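PDB 4OY7: putative secreted cellulose binding protein from Streptomyces coelicolor, which cleaves glycosidic bonds in cellulose oxidatively, using a single copper ion, as the catalytic LPMO domain of a longer secreted protein. Local coordinates for residues A[49-54]-A[181-186]. Numbering follows the deposited sequence.
Sequences AVLDSN and SQENFF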
ATOM      1  N   ALA A  49      -4.589  -1.948  -8.788  1.00  8.13           N
ATOM      2  CA  ALA A  49      -5.795  -2.759  -8.823  1.00  7.99           C
ATOM      3  C   ALA A  49      -5.833  -3.825  -7.733  1.00  7.50           C
ATOM      4  O   ALA A  49      -6.421  -4.886  -7.905  1.00  7.62           O
ATOM      5  CB  ALA A  49      -5.971  -3.368 -10.222  1.00  8.63           C
ATOM      6  N   VAL A  50      -5.242  -3.506  -6.575  1.00  7.00           N
ATOM      7  CA  VAL A  50      -5.203  -4.442  -5.455  1.00  6.65           C
ATOM      8  C   VAL A  50      -6.538  -4.359  -4.693  1.00  6.64           C
ATOM      9  O   VAL A  50      -6.666  -3.634  -3.702  1.00  6.43           O
ATOM     10  CB  VAL A  50      -4.018  -4.173  -4.512  1.00  6.33           C
ATOM     11  CG1 VAL A  50      -3.878  -5.345  -3.562  1.00  6.27           C
ATOM     12  CG2 VAL A  50      -2.728  -4.042  -5.303  1.00  6.54           C
ATOM     13  N   LEU A  51      -7.522  -5.113  -5.154  1.00  6.98           N
ATOM     14  CA  LEU A  51      -8.896  -4.899  -4.785  1.00  7.11           C
ATOM     15  C   LEU A  51      -9.605  -6.202  -4.457  1.00  7.37           C
ATOM     16  O   LEU A  51      -9.210  -7.278  -4.887  1.00  7.42           O
ATOM     17  CB  LEU A  51      -9.622  -4.132  -5.911  1.00  7.68           C
ATOM     18  CG  LEU A  51      -9.844  -4.876  -7.242  1.00  8.25           C
ATOM     19  CD1 LEU A  51     -11.152  -5.652  -7.292  1.00  8.62           C
ATOM     20  CD2 LEU A  51      -9.845  -3.861  -8.380  1.00  8.84           C
ATOM     21  N   ASP A  52     -10.638  -6.096  -3.630  1.00  7.57           N
ATOM     22  CA  ASP A  52     -11.557  -7.204  -3.367  1.00  8.00           C
ATOM     23  C   ASP A  52     -12.934  -6.591  -3.614  1.00  8.37           C
ATOM     24  O   ASP A  52     -13.351  -5.681  -2.885  1.00  8.11           O
ATOM     25  CB  ASP A  52     -11.427  -7.702  -1.927  1.00  7.93           C
ATOM     26  CG  ASP A  52     -12.457  -8.770  -1.550  1.00  8.37           C
ATOM     27  OD1 ASP A  52     -12.394  -9.218  -0.381  1.00  8.38           O
ATOM     28  OD2 ASP A  52     -13.288  -9.173  -2.388  1.00  8.59           O
ATOM     29  N   SER A  53     -13.627  -7.095  -4.632  1.00  9.10           N
ATOM     30  CA  SER A  53     -14.983  -6.648  -4.981  1.00  9.84           C
ATOM     31  C   SER A  53     -16.028  -6.796  -3.876  1.00  9.73           C
ATOM     32  O   SER A  53     -17.072  -6.143  -3.947  1.00 10.02           O
ATOM     33  CB  SER A  53     -15.529  -7.433  -6.182  1.00 10.73           C
ATOM     34  OG  SER A  53     -14.595  -7.404  -7.223  1.00 12.06           O
ATOM     35  N   ASN A  54     -15.776  -7.680  -2.914  1.00  9.49           N
ATOM     36  CA  ASN A  54     -16.758  -8.045  -1.901  1.00  9.80           C
ATOM     37  C   ASN A  54     -16.337  -7.786  -0.469  1.00  8.90           C
ATOM     38  O   ASN A  54     -16.988  -8.267   0.462  1.00  9.14           O
ATOM     39  CB  ASN A  54     -17.109  -9.527  -2.068  1.00 10.88           C
ATOM     40  CG  ASN A  54     -17.797  -9.798  -3.376  1.00 12.00           C
ATOM     41  OD1 ASN A  54     -18.953  -9.385  -3.584  1.00 13.52           O
ATOM     42  ND2 ASN A  54     -17.099 -10.454  -4.287  1.00 12.60           N
ATOM     43  N   SER A 181     -20.090   0.975  -2.720  1.00 10.68           N
ATOM     44  CA  SER A 181     -19.730  -0.310  -3.311  1.00 10.22           C
ATOM     45  C   SER A 181     -19.126  -1.166  -2.236  1.00  9.64           C
ATOM     46  O   SER A 181     -18.603  -0.645  -1.237  1.00  9.29           O
ATOM     47  CB  SER A 181     -18.676  -0.133  -4.404  1.00 10.07           C
ATOM     48  OG  SER A 181     -18.357  -1.374  -4.998  1.00 10.01           O
ATOM     49  N   GLN A 182     -19.218  -2.480  -2.433  1.00  9.63           N
ATOM     50  CA  GLN A 182     -18.527  -3.453  -1.576  1.00  9.10           C
ATOM     51  C   GLN A 182     -17.038  -3.564  -1.936  1.00  8.52           C
ATOM     52  O   GLN A 182     -16.260  -4.113  -1.179  1.00  7.91           O
ATOM     53  CB  GLN A 182     -19.215  -4.815  -1.656  1.00  9.50           C
ATOM     54  CG  GLN A 182     -20.629  -4.791  -1.106  1.00 10.04           C
ATOM     55  CD  GLN A 182     -20.657  -4.594   0.399  1.00 10.04           C
ATOM     56  OE1 GLN A 182     -20.257  -5.469   1.157  1.00 10.04           O
ATOM     57  NE2 GLN A 182     -21.087  -3.442   0.835  1.00 10.35           N
ATOM     58  N   GLU A 183     -16.645  -3.022  -3.087  1.00  8.46           N
ATOM     59  CA  GLU A 183     -15.246  -3.056  -3.507  1.00  8.23           C
ATOM     60  C   GLU A 183     -14.390  -2.184  -2.601  1.00  7.66           C
ATOM     61  O   GLU A 183     -14.750  -1.031  -2.310  1.00  7.69           O
ATOM     62  CB  GLU A 183     -15.110  -2.609  -4.950  1.00  8.95           C
ATOM     63  CG  GLU A 183     -13.698  -2.705  -5.513  1.00  9.07           C
ATOM     64  CD  GLU A 183     -13.635  -2.134  -6.916  1.00 10.10           C
ATOM     65  OE1 GLU A 183     -13.895  -0.928  -7.038  1.00 10.68           O
ATOM     66  OE2 GLU A 183     -13.378  -2.887  -7.877  1.00 11.07           O
ATOM     67  N   ASN A 184     -13.282  -2.756  -2.121  1.00  6.99           N
ATOM     68  CA  ASN A 184     -12.296  -2.044  -1.328  1.00  6.59           C
ATOM     69  C   ASN A 184     -10.895  -2.278  -1.941  1.00  6.41           C
ATOM     70  O   ASN A 184     -10.654  -3.312  -2.572  1.00  6.63           O
ATOM     71  CB  ASN A 184     -12.256  -2.616   0.107  1.00  6.29           C
ATOM     72  CG  ASN A 184     -13.492  -2.344   0.965  1.00  6.50           C
ATOM     73  OD1 ASN A 184     -13.481  -2.796   2.126  1.00  6.35           O
ATOM     74  ND2 ASN A 184     -14.511  -1.613   0.477  1.00  6.70           N
ATOM     75  N   PHE A 185      -9.961  -1.381  -1.644  1.00  6.20           N
ATOM     76  CA  PHE A 185      -8.554  -1.468  -2.077  1.00  6.08           C
ATOM     77  C   PHE A 185      -7.620  -1.657  -0.880  1.00  5.63           C
ATOM     78  O   PHE A 185      -7.910  -1.218   0.226  1.00  5.00           O
ATOM     79  CB  PHE A 185      -8.205  -0.227  -2.900  1.00  6.53           C
ATOM     80  CG  PHE A 185      -8.979  -0.165  -4.179  1.00  7.24           C
ATOM     81  CD1 PHE A 185     -10.285   0.283  -4.215  1.00  7.66           C
ATOM     82  CD2 PHE A 185      -8.430  -0.715  -5.313  1.00  7.75           C
ATOM     83  CE1 PHE A 185     -10.999   0.255  -5.402  1.00  8.26           C
ATOM     84  CE2 PHE A 185      -9.127  -0.751  -6.496  1.00  8.34           C
ATOM     85  CZ  PHE A 185     -10.411  -0.282  -6.529  1.00  8.49           C
ATOM     86  N   PHE A 186      -6.491  -2.307  -1.127  1.00  5.59           N
ATOM     87  CA  PHE A 186      -5.602  -2.737  -0.073  1.00  5.59           C
ATOM     88  C   PHE A 186      -4.187  -2.300  -0.407  1.00  5.78           C
ATOM     89  O   PHE A 186      -3.681  -2.600  -1.487  1.00  6.15           O
ATOM     90  CB  PHE A 186      -5.676  -4.266   0.070  1.00  5.63           C
ATOM     91  CG  PHE A 186      -7.001  -4.738   0.620  1.00  5.70           C
ATOM     92  CD1 PHE A 186      -8.109  -4.835  -0.199  1.00  5.92           C
ATOM     93  CD2 PHE A 186      -7.155  -5.031   1.988  1.00  5.78           C
ATOM     94  CE1 PHE A 186      -9.354  -5.181   0.308  1.00  5.97           C
ATOM     95  CE2 PHE A 186      -8.409  -5.387   2.491  1.00  5.82           C
ATOM     96  CZ  PHE A 186      -9.502  -5.457   1.646  1.00  6.01           C
TER
HETATM   97  O   HOH W   1     -14.862  -5.035  -8.149  1.00 25.05           O
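Backbone bonds pair strand 51-52 antiparallel with the start of strand 184-193. Asp52 and Asn184 form the hydrogen-bonded pair: Asp52 N gives a nearly straight bond to Asn184 O at 3.0 Å, almost along the C=O axis, while Asn184 N returns to Asp52 O from above its carbonyl plane. Phe186 N adds a more bent bond (145°) to Val50 O at 2.9 Å. Apolar contact is concentrated at the neighbouring non-hydrogen-bonded pair, Leu51 and Phe185, whose side chains lie alongside each other and point the same way; Phe185 CE2 comes within 3.5 Å of Leu51 CB. Strand 184-193 belongs to the immunoglobulin-like beta-sandwich of this AA10 LPMO; the nearest Phe185 side-chain atom lies about 3 Å from the copper held by His1 and His110. Among the polar side chains, Glu183, a copper-binding residue in another structure of this protein but without metal here, runs out extended (chi1 -176°). Its OE2 sits 3.6 Å from Leu51 CD1 and accepts from a water that also bonds Ser53 OG, while OE1 forms a salt bridge with Arg178. Asp52 OD2 closes an Asx turn with Asn54 N, while Asp52 OD1 bonds Tyr62 OH; Asn184 OD1 is gripped by Gly57 N and Gln175 NE2.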